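Local coordinates for peptidoglycan DD-endopeptidase ShyB (Vibrio cholerae, PDB 2GU1), which cleaves the peptide cross-links between peptidoglycan strands as a zinc-dependent DD-endopeptidase, probably allowing new glycans to be inserted as the cell wall expands, at residues A[23-28]-A[54-59]; A[109-114]-A[127-132]; A[168-173]-A[187-192]. One frame throughout, in Å; residues are numbered along the deposited sequence.

Contact 1 (A[23-28]-A[54-59]); sequences AQLGVP and LELMMD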
ATOM      1  N   ALA A  23     -17.513  12.817 -12.443  1.00 23.90           N
ATOM      2  CA  ALA A  23     -18.909  13.008 -12.803  1.00 25.94           C
ATOM      3  C   ALA A  23     -19.380  14.377 -12.306  1.00 27.69           C
ATOM      4  O   ALA A  23     -19.973  15.153 -13.065  1.00 28.25           O
ATOM      5  CB  ALA A  23     -19.777  11.892 -12.199  1.00 26.84           C
ATOM      6  N   GLN A  24     -19.100  14.701 -11.048  1.00 28.30           N
ATOM      7  CA  GLN A  24     -19.558  15.987 -10.534  1.00 29.34           C
ATOM      8  C   GLN A  24     -18.810  17.195 -11.108  1.00 28.09           C
ATOM      9  O   GLN A  24     -19.349  18.301 -11.138  1.00 28.30           O
ATOM     10  CB  GLN A  24     -19.530  16.002  -9.000  1.00 32.74           C
ATOM     11  CG  GLN A  24     -18.233  16.392  -8.335  1.00 33.80           C
ATOM     12  CD  GLN A  24     -18.363  16.407  -6.815  1.00 35.86           C
ATOM     13  OE1 GLN A  24     -18.323  15.363  -6.164  1.00 36.06           O
ATOM     14  NE2 GLN A  24     -18.538  17.593  -6.248  1.00 34.11           N
ATOM     15  N   LEU A  25     -17.582  16.986 -11.577  1.00 24.11           N
ATOM     16  CA  LEU A  25     -16.807  18.082 -12.149  1.00 22.95           C
ATOM     17  C   LEU A  25     -17.003  18.212 -13.663  1.00 21.60           C
ATOM     18  O   LEU A  25     -16.348  19.016 -14.320  1.00 21.00           O
ATOM     19  CB  LEU A  25     -15.318  17.921 -11.809  1.00 21.46           C
ATOM     20  CG  LEU A  25     -14.994  18.088 -10.318  1.00 21.93           C
ATOM     21  CD1 LEU A  25     -13.485  17.998 -10.080  1.00 19.19           C
ATOM     22  CD2 LEU A  25     -15.528  19.451  -9.830  1.00 23.44           C
ATOM     23  N   GLY A  26     -17.903  17.408 -14.214  1.00 21.54           N
ATOM     24  CA  GLY A  26     -18.187  17.484 -15.639  1.00 22.94           C
ATOM     25  C   GLY A  26     -17.203  16.875 -16.626  1.00 24.61           C
ATOM     26  O   GLY A  26     -17.305  17.124 -17.830  1.00 24.34           O
ATOM     27  N   VAL A  27     -16.252  16.082 -16.149  1.00 22.58           N
ATOM     28  CA  VAL A  27     -15.279  15.453 -17.053  1.00 23.14           C
ATOM     29  C   VAL A  27     -15.963  14.311 -17.814  1.00 24.24           C
ATOM     30  O   VAL A  27     -16.710  13.524 -17.224  1.00 21.75           O
ATOM     31  CB  VAL A  27     -14.082  14.889 -16.257  1.00 23.98           C
ATOM     32  CG1 VAL A  27     -13.084  14.216 -17.200  1.00 23.74           C
ATOM     33  CG2 VAL A  27     -13.416  16.009 -15.471  1.00 25.90           C
ATOM     34  N   PRO A  28     -15.720  14.209 -19.136  1.00 25.10           N
ATOM     35  CA  PRO A  28     -16.325  13.158 -19.961  1.00 25.85           C
ATOM     36  C   PRO A  28     -15.879  11.744 -19.587  1.00 25.61           C
ATOM     37  O   PRO A  28     -14.777  11.535 -19.086  1.00 24.49           O
ATOM     38  CB  PRO A  28     -15.884  13.530 -21.381  1.00 27.31           C
ATOM     39  CG  PRO A  28     -15.651  15.014 -21.300  1.00 27.68           C
ATOM     40  CD  PRO A  28     -14.959  15.151 -19.974  1.00 25.59           C
ATOM     41  N   LEU A  54      -7.400  16.912  -5.289  1.00 29.05           N
ATOM     42  CA  LEU A  54      -7.219  16.676  -6.708  1.00 30.92           C
ATOM     43  C   LEU A  54      -7.201  18.060  -7.343  1.00 31.88           C
ATOM     44  O   LEU A  54      -7.982  18.943  -6.977  1.00 33.70           O
ATOM     45  CB  LEU A  54      -8.365  15.841  -7.285  1.00 29.87           C
ATOM     46  CG  LEU A  54      -8.476  14.369  -6.879  1.00 30.06           C
ATOM     47  CD1 LEU A  54      -9.691  13.740  -7.558  1.00 28.57           C
ATOM     48  CD2 LEU A  54      -7.211  13.620  -7.271  1.00 29.54           C
ATOM     49  N   GLU A  55      -6.287  18.265  -8.276  1.00 31.50           N
ATOM     50  CA  GLU A  55      -6.185  19.550  -8.948  1.00 29.04           C
ATOM     51  C   GLU A  55      -6.388  19.265 -10.432  1.00 26.66           C
ATOM     52  O   GLU A  55      -5.632  18.493 -11.014  1.00 23.20           O
ATOM     53  CB  GLU A  55      -4.801  20.145  -8.674  1.00 32.70           C
ATOM     54  CG  GLU A  55      -4.562  21.543  -9.199  1.00 36.12           C
ATOM     55  CD  GLU A  55      -3.316  22.172  -8.586  1.00 39.45           C
ATOM     56  OE1 GLU A  55      -2.363  21.427  -8.266  1.00 38.45           O
ATOM     57  OE2 GLU A  55      -3.280  23.410  -8.429  1.00 41.90           O
ATOM     58  N   LEU A  56      -7.432  19.844 -11.024  1.00 26.22           N
ATOM     59  CA  LEU A  56      -7.708  19.633 -12.445  1.00 28.59           C
ATOM     60  C   LEU A  56      -7.325  20.883 -13.235  1.00 31.24           C
ATOM     61  O   LEU A  56      -7.740  21.991 -12.893  1.00 30.51           O
ATOM     62  CB  LEU A  56      -9.196  19.335 -12.698  1.00 27.54           C
ATOM     63  CG  LEU A  56     -10.040  18.353 -11.872  1.00 30.60           C
ATOM     64  CD1 LEU A  56     -11.008  17.629 -12.819  1.00 29.04           C
ATOM     65  CD2 LEU A  56      -9.177  17.365 -11.137  1.00 28.54           C
ATOM     66  N   MET A  57      -6.535  20.703 -14.287  1.00 33.72           N
ATOM     67  CA  MET A  57      -6.117  21.815 -15.132  1.00 37.17           C
ATOM     68  C   MET A  57      -6.870  21.692 -16.457  1.00 38.32           C
ATOM     69  O   MET A  57      -6.682  20.717 -17.193  1.00 35.96           O
ATOM     70  CB  MET A  57      -4.612  21.746 -15.397  1.00 39.14           C
ATOM     71  CG  MET A  57      -3.787  21.430 -14.169  1.00 44.20           C
ATOM     72  SD  MET A  57      -3.787  22.744 -12.948  1.00 48.28           S
ATOM     73  CE  MET A  57      -2.022  22.784 -12.518  1.00 47.48           C
ATOM     74  N   MET A  58      -7.719  22.673 -16.753  1.00 39.35           N
ATOM     75  CA  MET A  58      -8.506  22.671 -17.990  1.00 40.46           C
ATOM     76  C   MET A  58      -7.905  23.627 -19.018  1.00 41.39           C
ATOM     77  O   MET A  58      -7.378  24.679 -18.656  1.00 41.11           O
ATOM     78  CB  MET A  58      -9.949  23.100 -17.707  1.00 41.35           C
ATOM     79  CG  MET A  58     -10.544  22.547 -16.425  1.00 41.56           C
ATOM     80  SD  MET A  58     -10.473  20.764 -16.348  1.00 42.82           S
ATOM     81  CE  MET A  58     -11.869  20.322 -17.375  1.00 42.13           C
ATOM     82  N   ASP A  59      -8.000  23.270 -20.297  1.00 42.29           N
ATOM     83  CA  ASP A  59      -7.461  24.112 -21.365  1.00 45.24           C
ATOM     84  C   ASP A  59      -8.482  25.137 -21.862  1.00 47.99           C
ATOM     85  O   ASP A  59      -9.542  25.315 -21.253  1.00 48.51           O
ATOM     86  CB  ASP A  59      -6.988  23.252 -22.543  1.00 43.13           C
ATOM     87  CG  ASP A  59      -8.080  22.346 -23.086  1.00 42.80           C
ATOM     88  OD1 ASP A  59      -9.254  22.765 -23.119  1.00 41.92           O
ATOM     89  OD2 ASP A  59      -7.760  21.213 -23.499  1.00 44.11           O
TER

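Contact 2 (A[109-114]-A[127-132]); sequences GSFSVS and NITQVM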
ATOM      1  N   GLY A 109      -4.649   2.241  32.813  1.00 57.23           N
ATOM      2  CA  GLY A 109      -5.819   2.047  31.992  1.00 55.18           C
ATOM      3  C   GLY A 109      -5.202   0.803  31.394  1.00 53.49           C
ATOM      4  O   GLY A 109      -4.257   0.273  31.982  1.00 53.12           O
ATOM      5  N   SER A 110      -5.688   0.310  30.268  1.00 51.50           N
ATOM      6  CA  SER A 110      -5.042  -0.855  29.679  1.00 49.21           C
ATOM      7  C   SER A 110      -4.033  -0.253  28.704  1.00 47.07           C
ATOM      8  O   SER A 110      -4.057   0.958  28.473  1.00 45.84           O
ATOM      9  CB  SER A 110      -6.062  -1.701  28.930  1.00 49.43           C
ATOM     10  OG  SER A 110      -6.733  -0.911  27.967  1.00 48.31           O
ATOM     11  N   PHE A 111      -3.148  -1.068  28.140  1.00 45.02           N
ATOM     12  CA  PHE A 111      -2.175  -0.528  27.196  1.00 42.97           C
ATOM     13  C   PHE A 111      -2.846   0.307  26.108  1.00 41.25           C
ATOM     14  O   PHE A 111      -2.434   1.435  25.843  1.00 40.27           O
ATOM     15  CB  PHE A 111      -1.363  -1.641  26.527  1.00 42.16           C
ATOM     16  CG  PHE A 111      -0.557  -1.162  25.344  1.00 41.63           C
ATOM     17  CD1 PHE A 111       0.465  -0.227  25.514  1.00 40.16           C
ATOM     18  CD2 PHE A 111      -0.860  -1.597  24.058  1.00 40.91           C
ATOM     19  CE1 PHE A 111       1.170   0.269  24.417  1.00 40.76           C
ATOM     20  CE2 PHE A 111      -0.161  -1.108  22.957  1.00 40.11           C
ATOM     21  CZ  PHE A 111       0.854  -0.174  23.135  1.00 41.15           C
ATOM     22  N   SER A 112      -3.879  -0.247  25.481  1.00 41.67           N
ATOM     23  CA  SER A 112      -4.580   0.457  24.409  1.00 42.22           C
ATOM     24  C   SER A 112      -5.096   1.833  24.815  1.00 41.70           C
ATOM     25  O   SER A 112      -4.891   2.815  24.099  1.00 41.61           O
ATOM     26  CB  SER A 112      -5.741  -0.390  23.888  1.00 43.99           C
ATOM     27  OG  SER A 112      -5.257  -1.553  23.239  1.00 46.41           O
ATOM     28  N   VAL A 113      -5.760   1.900  25.964  1.00 40.98           N
ATOM     29  CA  VAL A 113      -6.311   3.155  26.462  1.00 40.15           C
ATOM     30  C   VAL A 113      -5.212   4.161  26.764  1.00 38.11           C
ATOM     31  O   VAL A 113      -5.276   5.317  26.338  1.00 36.50           O
ATOM     32  CB  VAL A 113      -7.139   2.923  27.744  1.00 41.10           C
ATOM     33  CG1 VAL A 113      -7.649   4.246  28.285  1.00 42.01           C
ATOM     34  CG2 VAL A 113      -8.301   1.990  27.446  1.00 42.89           C
ATOM     35  N   SER A 114      -4.205   3.709  27.504  1.00 36.77           N
ATOM     36  CA  SER A 114      -3.076   4.550  27.877  1.00 37.49           C
ATOM     37  C   SER A 114      -2.288   5.018  26.653  1.00 36.74           C
ATOM     38  O   SER A 114      -1.772   6.137  26.627  1.00 37.61           O
ATOM     39  CB  SER A 114      -2.153   3.785  28.825  1.00 37.97           C
ATOM     40  OG  SER A 114      -1.055   4.585  29.221  1.00 41.62           O
ATOM     41  N   ASN A 127      -0.758  -1.870  15.180  1.00 31.40           N
ATOM     42  CA  ASN A 127       0.559  -2.283  14.696  1.00 31.02           C
ATOM     43  C   ASN A 127       1.388  -2.798  15.870  1.00 27.94           C
ATOM     44  O   ASN A 127       2.030  -3.846  15.785  1.00 28.01           O
ATOM     45  CB  ASN A 127       1.270  -1.101  14.012  1.00 32.84           C
ATOM     46  CG  ASN A 127       2.611  -1.492  13.395  1.00 36.36           C
ATOM     47  OD1 ASN A 127       2.873  -2.672  13.138  1.00 37.66           O
ATOM     48  ND2 ASN A 127       3.460  -0.498  13.139  1.00 36.65           N
ATOM     49  N   ILE A 128       1.356  -2.063  16.976  1.00 27.81           N
ATOM     50  CA  ILE A 128       2.103  -2.451  18.168  1.00 28.01           C
ATOM     51  C   ILE A 128       1.650  -3.799  18.733  1.00 28.97           C
ATOM     52  O   ILE A 128       2.476  -4.683  18.981  1.00 28.31           O
ATOM     53  CB  ILE A 128       1.986  -1.371  19.271  1.00 27.58           C
ATOM     54  CG1 ILE A 128       2.700  -0.093  18.816  1.00 29.91           C
ATOM     55  CG2 ILE A 128       2.595  -1.881  20.573  1.00 28.25           C
ATOM     56  CD1 ILE A 128       2.528   1.094  19.752  1.00 26.23           C
ATOM     57  N   THR A 129       0.346  -3.963  18.940  1.00 29.20           N
ATOM     58  CA  THR A 129      -0.153  -5.221  19.486  1.00 31.60           C
ATOM     59  C   THR A 129       0.134  -6.381  18.534  1.00 33.81           C
ATOM     60  O   THR A 129       0.394  -7.500  18.974  1.00 36.72           O
ATOM     61  CB  THR A 129      -1.674  -5.151  19.799  1.00 30.02           C
ATOM     62  OG1 THR A 129      -2.394  -4.723  18.639  1.00 28.32           O
ATOM     63  CG2 THR A 129      -1.933  -4.176  20.938  1.00 29.04           C
ATOM     64  N   GLN A 130       0.106  -6.100  17.234  1.00 35.20           N
ATOM     65  CA  GLN A 130       0.383  -7.115  16.216  1.00 36.10           C
ATOM     66  C   GLN A 130       1.828  -7.592  16.331  1.00 33.85           C
ATOM     67  O   GLN A 130       2.091  -8.783  16.444  1.00 33.31           O
ATOM     68  CB  GLN A 130       0.149  -6.535  14.818  1.00 38.88           C
ATOM     69  CG  GLN A 130       0.633  -7.422  13.680  1.00 44.75           C
ATOM     70  CD  GLN A 130       0.841  -6.645  12.381  1.00 49.83           C
ATOM     71  OE1 GLN A 130       1.632  -5.694  12.327  1.00 52.00           O
ATOM     72  NE2 GLN A 130       0.135  -7.051  11.327  1.00 50.26           N
ATOM     73  N   VAL A 131       2.763  -6.646  16.308  1.00 32.53           N
ATOM     74  CA  VAL A 131       4.184  -6.955  16.406  1.00 30.52           C
ATOM     75  C   VAL A 131       4.561  -7.698  17.685  1.00 30.97           C
ATOM     76  O   VAL A 131       5.315  -8.669  17.645  1.00 30.26           O
ATOM     77  CB  VAL A 131       5.040  -5.661  16.328  1.00 28.93           C
ATOM     78  CG1 VAL A 131       6.484  -5.951  16.721  1.00 29.16           C
ATOM     79  CG2 VAL A 131       4.974  -5.083  14.920  1.00 28.19           C
ATOM     80  N   MET A 132       4.032  -7.246  18.816  1.00 32.27           N
ATOM     81  CA  MET A 132       4.364  -7.844  20.109  1.00 34.76           C
ATOM     82  C   MET A 132       3.490  -9.008  20.589  1.00 37.40           C
ATOM     83  O   MET A 132       3.701  -9.514  21.692  1.00 37.26           O
ATOM     84  CB  MET A 132       4.346  -6.758  21.191  1.00 35.10           C
ATOM     85  CG  MET A 132       5.213  -5.538  20.896  1.00 36.25           C
ATOM     86  SD  MET A 132       6.940  -5.969  20.690  1.00 38.09           S
ATOM     87  CE  MET A 132       7.455  -6.102  22.359  1.00 37.03           C
TER

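Contact 3 (A[168-173]-A[187-192]); sequences KAISFK and GRFYDR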
ATOM      1  N   LYS A 168       9.553   3.049  14.948  1.00 20.64           N
ATOM      2  CA  LYS A 168      10.888   2.492  14.793  1.00 22.50           C
ATOM      3  C   LYS A 168      11.303   1.565  15.927  1.00 20.83           C
ATOM      4  O   LYS A 168      12.096   0.644  15.723  1.00 21.36           O
ATOM      5  CB  LYS A 168      11.922   3.625  14.658  1.00 26.28           C
ATOM      6  CG  LYS A 168      11.587   4.639  13.561  1.00 33.47           C
ATOM      7  CD  LYS A 168      11.020   3.957  12.303  1.00 38.36           C
ATOM      8  CE  LYS A 168      11.988   3.987  11.116  1.00 43.24           C
ATOM      9  NZ  LYS A 168      13.283   3.297  11.379  1.00 44.56           N
ATOM     10  N   ALA A 169      10.769   1.804  17.116  1.00 19.27           N
ATOM     11  CA  ALA A 169      11.109   0.986  18.265  1.00 20.93           C
ATOM     12  C   ALA A 169       9.942   0.883  19.241  1.00 22.66           C
ATOM     13  O   ALA A 169       9.151   1.815  19.394  1.00 20.67           O
ATOM     14  CB  ALA A 169      12.335   1.566  18.974  1.00 21.70           C
ATOM     15  N   ILE A 170       9.864  -0.262  19.907  1.00 22.22           N
ATOM     16  CA  ILE A 170       8.803  -0.543  20.862  1.00 25.93           C
ATOM     17  C   ILE A 170       9.454  -1.186  22.079  1.00 27.70           C
ATOM     18  O   ILE A 170      10.176  -2.172  21.946  1.00 29.24           O
ATOM     19  CB  ILE A 170       7.782  -1.542  20.257  1.00 23.69           C
ATOM     20  CG1 ILE A 170       7.123  -0.927  19.016  1.00 23.45           C
ATOM     21  CG2 ILE A 170       6.744  -1.937  21.292  1.00 21.75           C
ATOM     22  CD1 ILE A 170       6.206  -1.878  18.270  1.00 22.08           C
ATOM     23  N   SER A 171       9.225  -0.631  23.263  1.00 30.37           N
ATOM     24  CA  SER A 171       9.811  -1.228  24.456  1.00 32.32           C
ATOM     25  C   SER A 171       8.848  -1.158  25.629  1.00 33.58           C
ATOM     26  O   SER A 171       8.231  -0.123  25.879  1.00 32.22           O
ATOM     27  CB  SER A 171      11.120  -0.527  24.826  1.00 35.40           C
ATOM     28  OG  SER A 171      10.865   0.715  25.454  1.00 39.74           O
ATOM     29  N   PHE A 172       8.720  -2.273  26.340  1.00 33.41           N
ATOM     30  CA  PHE A 172       7.844  -2.344  27.496  1.00 35.25           C
ATOM     31  C   PHE A 172       8.650  -2.616  28.759  1.00 36.96           C
ATOM     32  O   PHE A 172       9.472  -3.531  28.802  1.00 37.04           O
ATOM     33  CB  PHE A 172       6.793  -3.452  27.327  1.00 33.06           C
ATOM     34  CG  PHE A 172       5.673  -3.103  26.385  1.00 32.69           C
ATOM     35  CD1 PHE A 172       5.836  -3.203  25.007  1.00 32.55           C
ATOM     36  CD2 PHE A 172       4.447  -2.669  26.878  1.00 32.82           C
ATOM     37  CE1 PHE A 172       4.791  -2.881  24.135  1.00 32.10           C
ATOM     38  CE2 PHE A 172       3.396  -2.343  26.015  1.00 31.38           C
ATOM     39  CZ  PHE A 172       3.572  -2.449  24.640  1.00 31.25           C
ATOM     40  N   LYS A 173       8.423  -1.803  29.781  1.00 39.71           N
ATOM     41  CA  LYS A 173       9.101  -1.984  31.055  1.00 44.27           C
ATOM     42  C   LYS A 173       8.108  -2.800  31.880  1.00 44.75           C
ATOM     43  O   LYS A 173       7.202  -2.250  32.501  1.00 45.10           O
ATOM     44  CB  LYS A 173       9.360  -0.628  31.718  1.00 47.59           C
ATOM     45  CG  LYS A 173       9.748   0.498  30.748  1.00 52.58           C
ATOM     46  CD  LYS A 173      10.867   0.111  29.773  1.00 55.90           C
ATOM     47  CE  LYS A 173      12.188  -0.181  30.480  1.00 58.09           C
ATOM     48  NZ  LYS A 173      12.126  -1.395  31.346  1.00 58.91           N
ATOM     49  N   GLY A 187      12.581  -4.139   6.988  1.00 26.22           N
ATOM     50  CA  GLY A 187      11.185  -3.811   7.214  1.00 22.32           C
ATOM     51  C   GLY A 187      10.434  -4.646   8.237  1.00 24.68           C
ATOM     52  O   GLY A 187       9.208  -4.563   8.318  1.00 23.23           O
ATOM     53  N   ARG A 188      11.151  -5.454   9.015  1.00 22.26           N
ATOM     54  CA  ARG A 188      10.520  -6.277  10.045  1.00 23.66           C
ATOM     55  C   ARG A 188      11.100  -5.921  11.406  1.00 21.49           C
ATOM     56  O   ARG A 188      12.230  -5.427  11.487  1.00 23.13           O
ATOM     57  CB  ARG A 188      10.766  -7.770   9.785  1.00 23.58           C
ATOM     58  CG  ARG A 188      10.101  -8.311   8.536  1.00 26.54           C
ATOM     59  CD  ARG A 188      10.218  -9.828   8.481  1.00 28.20           C
ATOM     60  NE  ARG A 188      11.605 -10.293   8.460  1.00 30.74           N
ATOM     61  CZ  ARG A 188      11.963 -11.564   8.640  1.00 32.38           C
ATOM     62  NH1 ARG A 188      11.034 -12.484   8.856  1.00 31.85           N
ATOM     63  NH2 ARG A 188      13.242 -11.920   8.598  1.00 34.31           N
ATOM     64  N   PHE A 189      10.331  -6.176  12.466  1.00 21.69           N
ATOM     65  CA  PHE A 189      10.775  -5.913  13.837  1.00 21.75           C
ATOM     66  C   PHE A 189      11.499  -7.127  14.414  1.00 21.17           C
ATOM     67  O   PHE A 189      11.034  -8.256  14.252  1.00 21.01           O
ATOM     68  CB  PHE A 189       9.594  -5.612  14.764  1.00 23.11           C
ATOM     69  CG  PHE A 189       9.105  -4.200  14.688  1.00 25.02           C
ATOM     70  CD1 PHE A 189       8.214  -3.811  13.695  1.00 22.88           C
ATOM     71  CD2 PHE A 189       9.549  -3.253  15.611  1.00 24.67           C
ATOM     72  CE1 PHE A 189       7.766  -2.487  13.619  1.00 25.99           C
ATOM     73  CE2 PHE A 189       9.107  -1.927  15.542  1.00 25.47           C
ATOM     74  CZ  PHE A 189       8.214  -1.549  14.544  1.00 20.00           C
ATOM     75  N   TYR A 190      12.611  -6.877  15.098  1.00 19.22           N
ATOM     76  CA  TYR A 190      13.422  -7.925  15.729  1.00 21.43           C
ATOM     77  C   TYR A 190      13.597  -7.603  17.209  1.00 22.69           C
ATOM     78  O   TYR A 190      13.536  -6.431  17.599  1.00 21.91           O
ATOM     79  CB  TYR A 190      14.819  -7.975  15.100  1.00 19.81           C
ATOM     80  CG  TYR A 190      14.857  -8.510  13.686  1.00 21.75           C
ATOM     81  CD1 TYR A 190      15.399  -9.773  13.413  1.00 21.73           C
ATOM     82  CD2 TYR A 190      14.370  -7.756  12.621  1.00 19.08           C
ATOM     83  CE1 TYR A 190      15.455 -10.266  12.114  1.00 25.29           C
ATOM     84  CE2 TYR A 190      14.420  -8.240  11.307  1.00 21.02           C
ATOM     85  CZ  TYR A 190      14.965  -9.495  11.065  1.00 24.20           C
ATOM     86  OH  TYR A 190      15.023  -9.981   9.781  1.00 27.67           O
ATOM     87  N   ASP A 191      13.805  -8.625  18.037  1.00 23.52           N
ATOM     88  CA  ASP A 191      14.048  -8.360  19.448  1.00 25.14           C
ATOM     89  C   ASP A 191      15.548  -8.105  19.582  1.00 25.68           C
ATOM     90  O   ASP A 191      16.269  -8.161  18.582  1.00 23.97           O
ATOM     91  CB  ASP A 191      13.600  -9.522  20.355  1.00 28.85           C
ATOM     92  CG  ASP A 191      14.272 -10.845  20.027  1.00 31.37           C
ATOM     93  OD1 ASP A 191      15.432 -10.858  19.564  1.00 29.98           O
ATOM     94  OD2 ASP A 191      13.625 -11.888  20.268  1.00 32.96           O
ATOM     95  N   ARG A 192      16.023  -7.838  20.794  1.00 24.25           N
ATOM     96  CA  ARG A 192      17.442  -7.537  20.996  1.00 27.03           C
ATOM     97  C   ARG A 192      18.405  -8.658  20.637  1.00 26.94           C
ATOM     98  O   ARG A 192      19.575  -8.395  20.352  1.00 25.07           O
ATOM     99  CB  ARG A 192      17.703  -7.110  22.442  1.00 31.54           C
ATOM    100  CG  ARG A 192      16.773  -6.023  22.949  1.00 35.94           C
ATOM    101  CD  ARG A 192      17.230  -5.526  24.307  1.00 38.46           C
ATOM    102  NE  ARG A 192      18.433  -4.721  24.172  1.00 41.39           N
ATOM    103  CZ  ARG A 192      18.452  -3.393  24.207  1.00 39.69           C
ATOM    104  NH1 ARG A 192      17.330  -2.711  24.388  1.00 37.24           N
ATOM    105  NH2 ARG A 192      19.593  -2.749  24.037  1.00 40.63           N
TER

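Contact 1 (A[23-28]-A[54-59])
No flat group takes part where L25 and V27 meet L56: there is no ring face or edge to cover, and the contact is built from branched aliphatic side chains. It lies in the LysM-like domain, where the turn that follows helix 18-24 packs on strand 53-58 of an antiparallel sheet. The backbones stay well apart, with L25 CA and L56 CA at 9.2 Å, and no hydrogen bond joins the segments, so methyl groups span the gap.

The chain leaves the helix through a Schellman motif. G26 adopts a positive phi of 77°, and its N is bonded to A23 O at 3.3 Å. This turn lies between L25 and V27, yet both side chains start toward the strand and converge on the same leucine. L25 CD1 also approaches the branch point, L56 CG, at 3.9 Å. In V27 the CG1 methyl lies anti to the backbone N (chi1 179°), which places CG2 beside that nitrogen and on the side of L56.

L56 is buried and has neighbours beyond this pair of segments: I8 of strand 8-11, and L64 and L67 of strand 64-70. The turn thus adds to the apolar packing that L56 makes with its sheet neighbours. One methyl, L56 CD1, receives both partners, with L25 CD1 at 3.7 Å and V27 CG2 at 3.9 Å.

Contact 2 (A[109-114]-A[127-132])
Two consecutive helices, 111-117 and 122-132, meet here in the Csd3-type second domain, where they pack against an antiparallel sheet. F111, in the first turn of the earlier helix, reaches across to I128 and T129 of the later one. S110 occupies the N-cap position of helix 111-117, and F111 is the first residue after it. The backbone bond of this first turn runs from S114 N to S110 O at 2.9 Å.

The F111 side chain extends anti to its own nitrogen (chi1 168°), which sets the ring across the gap against helix 122-132. The far end of the ring does most of the touching. I128 CG2 comes in obliquely, 3.5 Å from F111 CZ, while I128 CD1 lies at the ring edge in its plane, 4.0 Å from the same carbon. The isoleucine therefore uses two branches on one corner of the ring. T129 adds its methyl at the edge, close to the ring plane.

Elsewhere the F111 ring makes edge-to-face contacts with F148 and F172 of the sheet, so that the phenyl links both helices to the strands beneath. I128 likewise touches I150, I167 and I170.

T129 divides its two branches between different tasks. Its hydroxyl, OG1, is hydrogen-bonded back to the carbonyls of A126 and V125 in its own helix, whereas its methyl, CG2, sits 4.1 Å from F111 CE2.

Contact 3 (A[168-173]-A[187-192])
This is a packing contact between next-but-one strands of the antiparallel sheet in the Csd3-type domain: F189, on the edge strand 189-191 within this chain, meets strand 160-173 across the width of strand 179-183. The portions 168-173 and 189-191 run at 41° to each other, with axes 8.7 Å apart at closest approach. No hydrogen bond links the two segments.

F189 and I170 set off toward the other segment, and their side chains cross at about a right angle. I170 CD1 lies obliquely to the ring, 4.0 Å from F189 CE2. The same ring carbon is near the backbone where K168 and A169 form a classic beta bulge opposite L151. A169 N lies at the ring edge near its plane. V131 of helix 122-132 touches F189, placing the ring between sheet and helix.

Flanking F189, R188 NH2 donates to Y190 OH at 2.9 Å in a bent bond (131° at the hydrogen), the hydroxyl standing 34° out of the guanidinium plane; D186 OD2 forms a salt bridge with R188 NE and a hydrogen bond with Y190 OH. At the bulge itself the contact is van der Waals, with K168 O 3.9 Å from F189 CE2.

In the fold
From the N terminus, contact 1 closes first, bringing segment 54-59, at the end of strand 53-58, back to the turn after helix 18-24 within the LysM-like domain. Contact 2 then closes the short helical connection from 109-114 to 127-132, and contact 3 closes the excursion from 168-173 through strand 179-183 to 187-192. The three follow in series; none nests or crosses. Contact 1 stands alone, its nearest atoms about 27 Å from contact 2 and about 28 Å from contact 3. The latter two share the Csd3-type domain and touch directly: M132 packs on I170, joining the helical layer to the sheet. All three lie away from the catalytic zinc site.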